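Local coordinates for glycoside hydrolase family protein (Novosphingobium sp. PP1Y, PDB 6Q2F) that probably hydrolyses terminal alpha-L-rhamnosyl units from glycosides, acting as an alpha-L-rhamnosidase built round a (beta/alpha)8 barrel, at residues E76-V81 with H678-V683; G691-L694 with Q699-N702; W59-G64 with D69-D74. All coordinates share one frame; numbering follows the deposited sequence.

All three contacts are buried and close together in the (beta/alpha)8 barrel, though interaction 2 includes one partly exposed residue, Ser693. Interactions 1 and 3 use the same helix, 68-81: interaction 3 lays its first turns on strand 56-62, while interaction 1 sets its last turns against the loop that follows strand 674-677. Interaction 2 lies within the next stretch of loop, whose residues 699-702 also back the serine of interaction 1. Chemistry changes with place. Interaction 3 combines an indole-carboxylate hydrogen bond with apolar packing, interaction 1 is van der Waals contact alone, and interaction 2 adds to one methylene-ring touch a water bridge from a backbone carbonyl to an asparagine amide, and a weaker second one.

Interaction 1 of 3, residues E76-V81 with H678-V683; sequences EWMKRV and HTSVHV
Ser680 turns its hydroxyl toward helix 68-81, where two neighbouring side chains meet it. Trp77 CZ3, at the benzo end of the indole, lies 3.8 Å from Ser680 OG, and the terminal methyl of Met78 (modelled as selenomethionine), atom CE, is 4.0 Å from the same oxygen. Met78 reaches that far because its chain runs extended beyond CG (chi2 174°). On the loop side, OG stands opposite the backbone N about the first torsion (chi1 -168°), which points it at both helix residues and at the carbonyl of Phe701, to which it donates a hydrogen bond.

Further out, the indole is pinned from several sides. Its NE1 bonds to Ala708 O, Phe701 meets it edge-to-face, and Val81 CG1 rests over one face near the rim, 3.0 Å above the plane of the Trp77 ring. Arg80 NH2 comes to the ring edge in plane and forms a salt bridge with Glu709. In the fold, this sets the end of the first barrel helix against the loop after the eighth strand, 674-677, which pairs with strand 56-62 to close the (beta/alpha)8 barrel.

Since the polar ends of Ser680 and Trp77 are both satisfied elsewhere, what remains between helix and loop is a small van der Waals contact of 82 Å², in which a buried hydroxyl already engaged by a carbonyl tolerates apolar carbon around it.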
loop_
_atom_site.group_PDB
_atom_site.type_symbol
_atom_site.label_atom_id
_atom_site.label_comp_id
_atom_site.label_asym_id
_atom_site.label_seq_id
_atom_site.Cartn_x
_atom_site.Cartn_y
_atom_site.Cartn_z
ATOM N N GLU A 76 6.374 -15.170 -25.178
ATOM C CA GLU A 76 6.742 -14.613 -26.473
ATOM C C GLU A 76 5.969 -13.328 -26.757
ATOM O O GLU A 76 6.512 -12.403 -27.371
ATOM C CB GLU A 76 6.509 -15.636 -27.593
ATOM C CG GLU A 76 7.498 -16.817 -27.584
ATOM C CD GLU A 76 7.088 -17.910 -28.547
ATOM O OE1 GLU A 76 7.974 -18.678 -28.973
ATOM O OE2 GLU A 76 5.893 -17.991 -28.877
ATOM N N TRP A 77 4.698 -13.252 -26.333
ATOM C CA TRP A 77 3.956 -11.999 -26.466
ATOM C C TRP A 77 4.629 -10.874 -25.680
ATOM O O TRP A 77 4.786 -9.757 -26.180
ATOM C CB TRP A 77 2.507 -12.171 -26.009
ATOM C CG TRP A 77 1.801 -10.842 -25.924
ATOM C CD1 TRP A 77 1.397 -10.063 -26.968
ATOM C CD2 TRP A 77 1.459 -10.114 -24.733
ATOM N NE1 TRP A 77 0.817 -8.899 -26.503
ATOM C CE2 TRP A 77 0.840 -8.911 -25.135
ATOM C CE3 TRP A 77 1.614 -10.363 -23.377
ATOM C CZ2 TRP A 77 0.371 -7.966 -24.218
ATOM C CZ3 TRP A 77 1.149 -9.421 -22.464
ATOM C CH2 TRP A 77 0.535 -8.241 -22.886
HETATM N N MSE A 78 5.065 -11.168 -24.460
HETATM C CA MSE A 78 5.693 -10.188 -23.579
HETATM C C MSE A 78 6.959 -9.638 -24.192
HETATM O O MSE A 78 7.250 -8.449 -24.068
HETATM C CB MSE A 78 6.010 -10.804 -22.219
HETATM C CG MSE A 78 4.798 -11.089 -21.355
HETATM SE SE MSE A 78 5.300 -12.054 -19.684
HETATM C CE MSE A 78 3.519 -12.540 -19.064
ATOM N N LYS A 79 7.734 -10.509 -24.842
ATOM C CA LYS A 79 8.900 -10.024 -25.576
ATOM C C LYS A 79 8.490 -9.099 -26.712
ATOM O O LYS A 79 9.051 -8.007 -26.846
ATOM C CB LYS A 79 9.741 -11.183 -26.107
ATOM C CG LYS A 79 10.474 -11.920 -25.017
ATOM C CD LYS A 79 11.311 -10.948 -24.183
ATOM C CE LYS A 79 12.472 -10.389 -24.972
ATOM N NZ LYS A 79 13.410 -9.721 -24.034
ATOM N N ARG A 80 7.508 -9.509 -27.535
ATOM C CA ARG A 80 7.089 -8.667 -28.664
ATOM C C ARG A 80 6.725 -7.268 -28.196
ATOM O O ARG A 80 7.042 -6.270 -28.851
ATOM C CB ARG A 80 5.886 -9.272 -29.402
ATOM C CG ARG A 80 6.187 -10.415 -30.345
ATOM C CD ARG A 80 5.041 -10.621 -31.376
ATOM N NE ARG A 80 3.765 -11.037 -30.793
ATOM C CZ ARG A 80 3.560 -12.222 -30.221
ATOM N NH1 ARG A 80 4.560 -13.099 -30.131
ATOM N NH2 ARG A 80 2.356 -12.533 -29.742
ATOM N N VAL A 81 6.063 -7.186 -27.042
ATOM C CA VAL A 81 5.459 -5.960 -26.548
ATOM C C VAL A 81 6.403 -5.175 -25.632
ATOM O O VAL A 81 6.052 -4.082 -25.175
ATOM C CB VAL A 81 4.153 -6.250 -25.785
ATOM C CG1 VAL A 81 3.112 -6.849 -26.717
ATOM C CG2 VAL A 81 4.420 -7.177 -24.608
ATOM N N HIS A 678 -0.734 -4.975 -12.946
ATOM C CA HIS A 678 -1.708 -5.882 -12.443
ATOM C C HIS A 678 -2.852 -5.903 -13.436
ATOM O O HIS A 678 -3.569 -4.951 -13.463
ATOM C CB HIS A 678 -2.231 -5.328 -11.146
ATOM C CG HIS A 678 -3.201 -6.211 -10.452
ATOM N ND1 HIS A 678 -4.478 -6.403 -10.900
ATOM C CD2 HIS A 678 -3.080 -6.952 -9.339
ATOM C CE1 HIS A 678 -5.095 -7.242 -10.107
ATOM N NE2 HIS A 678 -4.270 -7.587 -9.148
ATOM N N THR A 679 -3.068 -6.951 -14.221
ATOM C CA THR A 679 -2.270 -8.145 -14.350
ATOM C C THR A 679 -2.313 -8.689 -15.764
ATOM O O THR A 679 -3.013 -8.230 -16.603
ATOM C CB THR A 679 -2.798 -9.379 -13.603
ATOM O OG1 THR A 679 -4.151 -9.238 -13.237
ATOM C CG2 THR A 679 -1.983 -9.747 -12.547
ATOM N N SER A 680 -1.526 -9.712 -15.968
ATOM C CA SER A 680 -1.427 -10.423 -17.163
ATOM C C SER A 680 -1.700 -11.869 -16.793
ATOM O O SER A 680 -0.809 -12.630 -16.588
ATOM C CB SER A 680 -0.049 -10.258 -17.745
ATOM O OG SER A 680 0.011 -10.710 -19.036
ATOM N N VAL A 681 -2.963 -12.223 -16.697
ATOM C CA VAL A 681 -3.356 -13.592 -16.410
ATOM C C VAL A 681 -2.808 -14.522 -17.491
ATOM O O VAL A 681 -2.783 -14.187 -18.681
ATOM C CB VAL A 681 -4.891 -13.653 -16.301
ATOM C CG1 VAL A 681 -5.402 -15.050 -16.573
ATOM C CG2 VAL A 681 -5.340 -13.197 -14.920
ATOM N N HIS A 682 -2.349 -15.694 -17.070
ATOM C CA HIS A 682 -1.825 -16.687 -18.001
ATOM C C HIS A 682 -2.926 -17.215 -18.911
ATOM O O HIS A 682 -4.009 -17.582 -18.438
ATOM C CB HIS A 682 -1.200 -17.847 -17.221
ATOM C CG HIS A 682 -1.038 -19.100 -18.021
ATOM N ND1 HIS A 682 -0.345 -19.138 -19.210
ATOM C CD2 HIS A 682 -1.456 -20.368 -17.784
ATOM C CE1 HIS A 682 -0.351 -20.373 -19.680
ATOM N NE2 HIS A 682 -1.012 -21.137 -18.829
ATOM N N VAL A 683 -2.635 -17.264 -20.211
ATOM C CA VAL A 683 -3.577 -17.726 -21.227
ATOM C C VAL A 683 -3.232 -19.163 -21.599
ATOM O O VAL A 683 -2.253 -19.401 -22.320
ATOM C CB VAL A 683 -3.550 -16.813 -22.461
ATOM C CG1 VAL A 683 -4.463 -17.366 -23.566
ATOM C CG2 VAL A 683 -3.936 -15.405 -22.068
#

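Interaction 2 of 3, residues G691-L694 with Q699-N702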
loop_
_atom_site.group_PDB
_atom_site.type_symbol
_atom_site.label_atom_id
_atom_site.label_comp_id
_atom_site.label_asym_id
_atom_site.label_seq_id
_atom_site.Cartn_x
_atom_site.Cartn_y
_atom_site.Cartn_z
ATOM N N GLY A 691 -11.175 -14.547 -22.757
ATOM C CA GLY A 691 -10.725 -15.647 -21.919
ATOM C C GLY A 691 -10.694 -15.396 -20.419
ATOM O O GLY A 691 -11.561 -14.708 -19.876
ATOM N N LEU A 692 -9.714 -15.979 -19.727
ATOM C CA LEU A 692 -9.672 -15.911 -18.271
ATOM C C LEU A 692 -9.294 -14.520 -17.774
ATOM O O LEU A 692 -8.607 -13.757 -18.456
ATOM C CB LEU A 692 -8.661 -16.901 -17.727
ATOM C CG LEU A 692 -8.863 -18.374 -18.014
ATOM C CD1 LEU A 692 -7.678 -19.105 -17.406
ATOM C CD2 LEU A 692 -10.159 -18.850 -17.450
ATOM N N SER A 693 -9.754 -14.216 -16.568
ATOM C CA SER A 693 -9.475 -12.957 -15.901
ATOM C C SER A 693 -9.281 -13.299 -14.433
ATOM O O SER A 693 -9.789 -14.320 -13.968
ATOM C CB SER A 693 -10.639 -11.982 -16.074
ATOM O OG SER A 693 -11.833 -12.513 -15.524
ATOM N N LEU A 694 -8.623 -12.442 -13.677
ATOM C CA LEU A 694 -8.430 -12.680 -12.261
ATOM C C LEU A 694 -9.667 -12.210 -11.553
ATOM O O LEU A 694 -9.720 -11.136 -11.063
ATOM C CB LEU A 694 -7.223 -11.906 -11.756
ATOM C CG LEU A 694 -7.046 -11.786 -10.251
ATOM C CD1 LEU A 694 -6.805 -13.117 -9.604
ATOM C CD2 LEU A 694 -5.973 -10.810 -9.848
ATOM N N GLN A 699 -6.047 -5.056 -14.437
ATOM C CA GLN A 699 -6.039 -4.968 -15.871
ATOM C C GLN A 699 -6.107 -6.326 -16.495
ATOM O O GLN A 699 -5.847 -7.305 -15.875
ATOM C CB GLN A 699 -4.771 -4.295 -16.372
ATOM C CG GLN A 699 -4.648 -2.855 -16.012
ATOM C CD GLN A 699 -5.728 -2.017 -16.613
ATOM O OE1 GLN A 699 -5.887 -1.994 -17.788
ATOM N NE2 GLN A 699 -6.464 -1.340 -15.803
ATOM N N TYR A 700 -6.439 -6.338 -17.761
ATOM C CA TYR A 700 -6.627 -7.561 -18.539
ATOM C C TYR A 700 -5.512 -7.699 -19.576
ATOM O O TYR A 700 -5.739 -8.076 -20.729
ATOM C CB TYR A 700 -8.009 -7.556 -19.203
ATOM C CG TYR A 700 -9.130 -7.382 -18.198
ATOM C CD1 TYR A 700 -9.541 -6.118 -17.792
ATOM C CD2 TYR A 700 -9.761 -8.483 -17.633
ATOM C CE1 TYR A 700 -10.548 -5.958 -16.868
ATOM C CE2 TYR A 700 -10.758 -8.330 -16.695
ATOM C CZ TYR A 700 -11.153 -7.068 -16.315
ATOM O OH TYR A 700 -12.149 -6.917 -15.389
ATOM N N PHE A 701 -4.282 -7.402 -19.156
ATOM C CA PHE A 701 -3.182 -7.087 -20.071
ATOM C C PHE A 701 -2.403 -8.356 -20.417
ATOM O O PHE A 701 -1.314 -8.608 -19.908
ATOM C CB PHE A 701 -2.291 -6.030 -19.423
ATOM C CG PHE A 701 -1.213 -5.507 -20.311
ATOM C CD1 PHE A 701 -1.523 -4.969 -21.550
ATOM C CD2 PHE A 701 0.104 -5.513 -19.890
ATOM C CE1 PHE A 701 -0.519 -4.452 -22.366
ATOM C CE2 PHE A 701 1.106 -5.013 -20.698
ATOM C CZ PHE A 701 0.794 -4.477 -21.935
ATOM N N ASN A 702 -2.982 -9.177 -21.302
ATOM C CA ASN A 702 -2.311 -10.384 -21.780
ATOM C C ASN A 702 -2.521 -10.500 -23.289
ATOM O O ASN A 702 -3.075 -9.602 -23.932
ATOM C CB ASN A 702 -2.777 -11.647 -21.035
ATOM C CG ASN A 702 -4.271 -11.958 -21.238
ATOM O OD1 ASN A 702 -4.894 -11.565 -22.230
ATOM N ND2 ASN A 702 -4.844 -12.673 -20.276
HETATM O O HOH W 1 -7.340 -14.046 -20.814
HETATM O O HOH W 2 -7.607 -10.032 -14.978
#
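Ser693 and Tyr700 bring their backbones closest, CA to CA 6.6 Å, the 699-702 side being kinked by a cis peptide before Gln699 and by an inverse gamma turn centred on Phe701, which carries a weak bond of 3.0 Å from Asn702 N to Tyr700 O. The direct touch is the edge of the tyrosine ring against a methylene: Ser693 CB lies near the ring plane, 3.7 Å from Tyr700 CE2. Ser693 OG takes no part in this, being bonded to Ala695 O, and the Tyr700 ring is itself stacked with Trp653.

Two waters do the polar work. Water 1 donates to Leu692 O at 2.7 Å and accepts from Asn702 ND2 at 2.9 Å. Both ends of that amide are held: ND2 also bonds to Val681 O, and OD1 takes Gln704 N, which should fix the rotation of the group. Water 2 accepts from Leu694 N at 2.9 Å and makes a weak, long link to Gln699 O.

The arrangement is a water-bridged loop enclosing the short strand 697-698, in the region that follows the last parallel strand of the (beta/alpha)8 barrel, 674-677.

Interaction 3 of 3, residues W59-G64 with D69-D74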
loop_
_atom_site.group_PDB
_atom_site.type_symbol
_atom_site.label_atom_id
_atom_site.label_comp_id
_atom_site.label_asym_id
_atom_site.label_seq_id
_atom_site.Cartn_x
_atom_site.Cartn_y
_atom_site.Cartn_z
ATOM N N TRP A 59 1.431 -12.230 -13.234
ATOM C CA TRP A 59 1.122 -13.307 -14.188
ATOM C C TRP A 59 0.454 -14.451 -13.423
ATOM O O TRP A 59 1.089 -15.441 -13.054
ATOM C CB TRP A 59 2.400 -13.742 -14.893
ATOM C CG TRP A 59 2.263 -14.750 -15.982
ATOM C CD1 TRP A 59 1.450 -14.684 -17.097
ATOM C CD2 TRP A 59 3.058 -15.923 -16.134
ATOM N NE1 TRP A 59 1.675 -15.783 -17.901
ATOM C CE2 TRP A 59 2.655 -16.556 -17.330
ATOM C CE3 TRP A 59 4.057 -16.516 -15.362
ATOM C CZ2 TRP A 59 3.221 -17.745 -17.766
ATOM C CZ3 TRP A 59 4.606 -17.710 -15.786
ATOM C CH2 TRP A 59 4.194 -18.307 -16.984
ATOM N N HIS A 60 -0.842 -14.301 -13.179
ATOM C CA HIS A 60 -1.574 -15.244 -12.348
ATOM C C HIS A 60 -1.919 -16.504 -13.127
ATOM O O HIS A 60 -2.432 -16.432 -14.242
ATOM C CB HIS A 60 -2.857 -14.608 -11.818
ATOM C CG HIS A 60 -2.629 -13.527 -10.806
ATOM N ND1 HIS A 60 -2.365 -12.221 -11.159
ATOM C CD2 HIS A 60 -2.653 -13.558 -9.452
ATOM C CE1 HIS A 60 -2.220 -11.496 -10.062
ATOM N NE2 HIS A 60 -2.390 -12.284 -9.015
ATOM N N TRP A 61 -1.639 -17.658 -12.535
ATOM C CA TRP A 61 -2.120 -18.941 -13.030
ATOM C C TRP A 61 -3.458 -19.223 -12.355
ATOM O O TRP A 61 -3.505 -19.472 -11.151
ATOM C CB TRP A 61 -1.112 -20.049 -12.724
ATOM C CG TRP A 61 0.122 -20.028 -13.572
ATOM C CD1 TRP A 61 0.474 -19.093 -14.485
ATOM C CD2 TRP A 61 1.167 -21.008 -13.567
ATOM N NE1 TRP A 61 1.681 -19.419 -15.059
ATOM C CE2 TRP A 61 2.122 -20.599 -14.509
ATOM C CE3 TRP A 61 1.394 -22.187 -12.836
ATOM C CZ2 TRP A 61 3.278 -21.342 -14.772
ATOM C CZ3 TRP A 61 2.521 -22.919 -13.106
ATOM C CH2 TRP A 61 3.457 -22.490 -14.066
HETATM N N MSE A 62 -4.543 -19.169 -13.124
HETATM C CA MSE A 62 -5.881 -19.194 -12.552
HETATM C C MSE A 62 -6.402 -20.624 -12.315
HETATM O O MSE A 62 -6.859 -21.275 -13.248
HETATM C CB MSE A 62 -6.865 -18.436 -13.459
HETATM C CG MSE A 62 -6.618 -16.929 -13.620
HETATM SE SE MSE A 62 -6.244 -16.015 -11.946
HETATM C CE MSE A 62 -7.949 -16.493 -11.124
ATOM N N ASN A 63 -6.327 -21.106 -11.067
ATOM C CA ASN A 63 -7.025 -22.328 -10.655
ATOM C C ASN A 63 -6.634 -23.528 -11.521
ATOM O O ASN A 63 -7.484 -24.282 -11.991
ATOM C CB ASN A 63 -8.542 -22.090 -10.690
ATOM C CG ASN A 63 -9.341 -23.147 -9.940
ATOM O OD1 ASN A 63 -10.566 -23.175 -10.043
ATOM N ND2 ASN A 63 -8.660 -23.999 -9.164
ATOM N N GLY A 64 -5.335 -23.712 -11.734
ATOM C CA GLY A 64 -4.879 -24.854 -12.502
ATOM C C GLY A 64 -5.037 -24.732 -14.013
ATOM O O GLY A 64 -4.648 -25.664 -14.736
ATOM N N ASP A 69 2.150 -24.882 -23.603
ATOM C CA ASP A 69 1.927 -24.205 -24.868
ATOM C C ASP A 69 1.544 -22.754 -24.647
ATOM O O ASP A 69 2.063 -21.860 -25.320
ATOM C CB ASP A 69 0.848 -24.924 -25.663
ATOM C CG ASP A 69 0.504 -24.190 -26.944
ATOM O OD1 ASP A 69 1.342 -24.187 -27.855
ATOM O OD2 ASP A 69 -0.595 -23.620 -27.027
ATOM N N GLY A 70 0.657 -22.503 -23.688
ATOM C CA GLY A 70 0.247 -21.147 -23.402
ATOM C C GLY A 70 1.335 -20.322 -22.737
ATOM O O GLY A 70 1.431 -19.115 -22.976
ATOM N N ILE A 71 2.156 -20.954 -21.897
ATOM C CA ILE A 71 3.230 -20.247 -21.211
ATOM C C ILE A 71 4.201 -19.655 -22.225
ATOM O O ILE A 71 4.626 -18.496 -22.113
ATOM C CB ILE A 71 3.946 -21.195 -20.238
ATOM C CG1 ILE A 71 3.040 -21.523 -19.043
ATOM C CG2 ILE A 71 5.277 -20.590 -19.776
ATOM C CD1 ILE A 71 3.583 -22.640 -18.146
ATOM N N ARG A 72 4.567 -20.449 -23.232
ATOM C CA ARG A 72 5.462 -19.963 -24.270
ATOM C C ARG A 72 4.846 -18.801 -25.033
ATOM O O ARG A 72 5.517 -17.787 -25.262
ATOM C CB ARG A 72 5.822 -21.102 -25.218
ATOM C CG ARG A 72 6.398 -20.641 -26.563
ATOM C CD ARG A 72 7.153 -21.818 -27.213
ATOM N NE ARG A 72 8.416 -22.064 -26.515
ATOM C CZ ARG A 72 9.130 -23.178 -26.604
ATOM N NH1 ARG A 72 8.707 -24.198 -27.343
ATOM N NH2 ARG A 72 10.269 -23.272 -25.943
ATOM N N LYS A 73 3.573 -18.934 -25.447
ATOM C CA LYS A 73 2.928 -17.856 -26.189
ATOM C C LYS A 73 2.756 -16.609 -25.325
ATOM O O LYS A 73 2.881 -15.485 -25.823
ATOM C CB LYS A 73 1.586 -18.323 -26.744
ATOM C CG LYS A 73 1.710 -19.416 -27.803
ATOM C CD LYS A 73 0.395 -20.180 -27.964
ATOM C CE LYS A 73 0.445 -21.127 -29.153
ATOM N NZ LYS A 73 -0.855 -21.877 -29.292
ATOM N N ASP A 74 2.452 -16.784 -24.032
ATOM C CA ASP A 74 2.463 -15.643 -23.113
ATOM C C ASP A 74 3.812 -14.944 -23.123
ATOM O O ASP A 74 3.890 -13.716 -23.276
ATOM C CB ASP A 74 2.154 -16.088 -21.688
ATOM C CG ASP A 74 0.692 -16.402 -21.465
ATOM O OD1 ASP A 74 -0.120 -16.231 -22.398
ATOM O OD2 ASP A 74 0.362 -16.803 -20.328
#
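The indole of Trp59 turns its edge toward helix 68-81, so that Asp74 OD2 and Ile71 CG2 both lie near its plane, while one face is covered toward the rim by Trp61 NE1, 3.3 Å above the Trp59 ring. Trp61 in turn has Trp59 CE2 in plane at its own edge. This is the first beta-alpha-beta unit of the (beta/alpha)8 barrel: segments 59-62 and 69-74, of strand 56-62 and helix 68-81, run nearly antiparallel with their axes 12.1 Å apart, and these side chains fill the layer between them.

The polar link is a nearly straight hydrogen bond from Trp59 NE1 to Asp74 OD2, 2.9 Å with an angle of 167° at the hydrogen. It leaves in the plane of the indole but meets OD2 on its anti side and tilted from the carboxylate plane, ring and carboxylate standing 77° apart. His682 ND1 and Val683 N also bond to OD2, and OD1 forms a salt bridge with Arg703; three donors plus a guanidinium would probably keep this buried acid ionised.

Ile71 supplies the apolar half. Its side chain crosses both tryptophans at about a right angle, CG2 lying 3.8 Å from Trp59 CH2. A leucine in place of Trp59 would probably leave Asp74 OD2 short of one donor and open a gap beside Ile71, where the indole's benzo edge packs against CG2, and under Trp61 NE1. With CD1 anti to CA (chi2 170°), the isoleucine also reaches the second indole, ending in a contact of 3.6 Å between Ile71 CD1 and Trp61 CZ2.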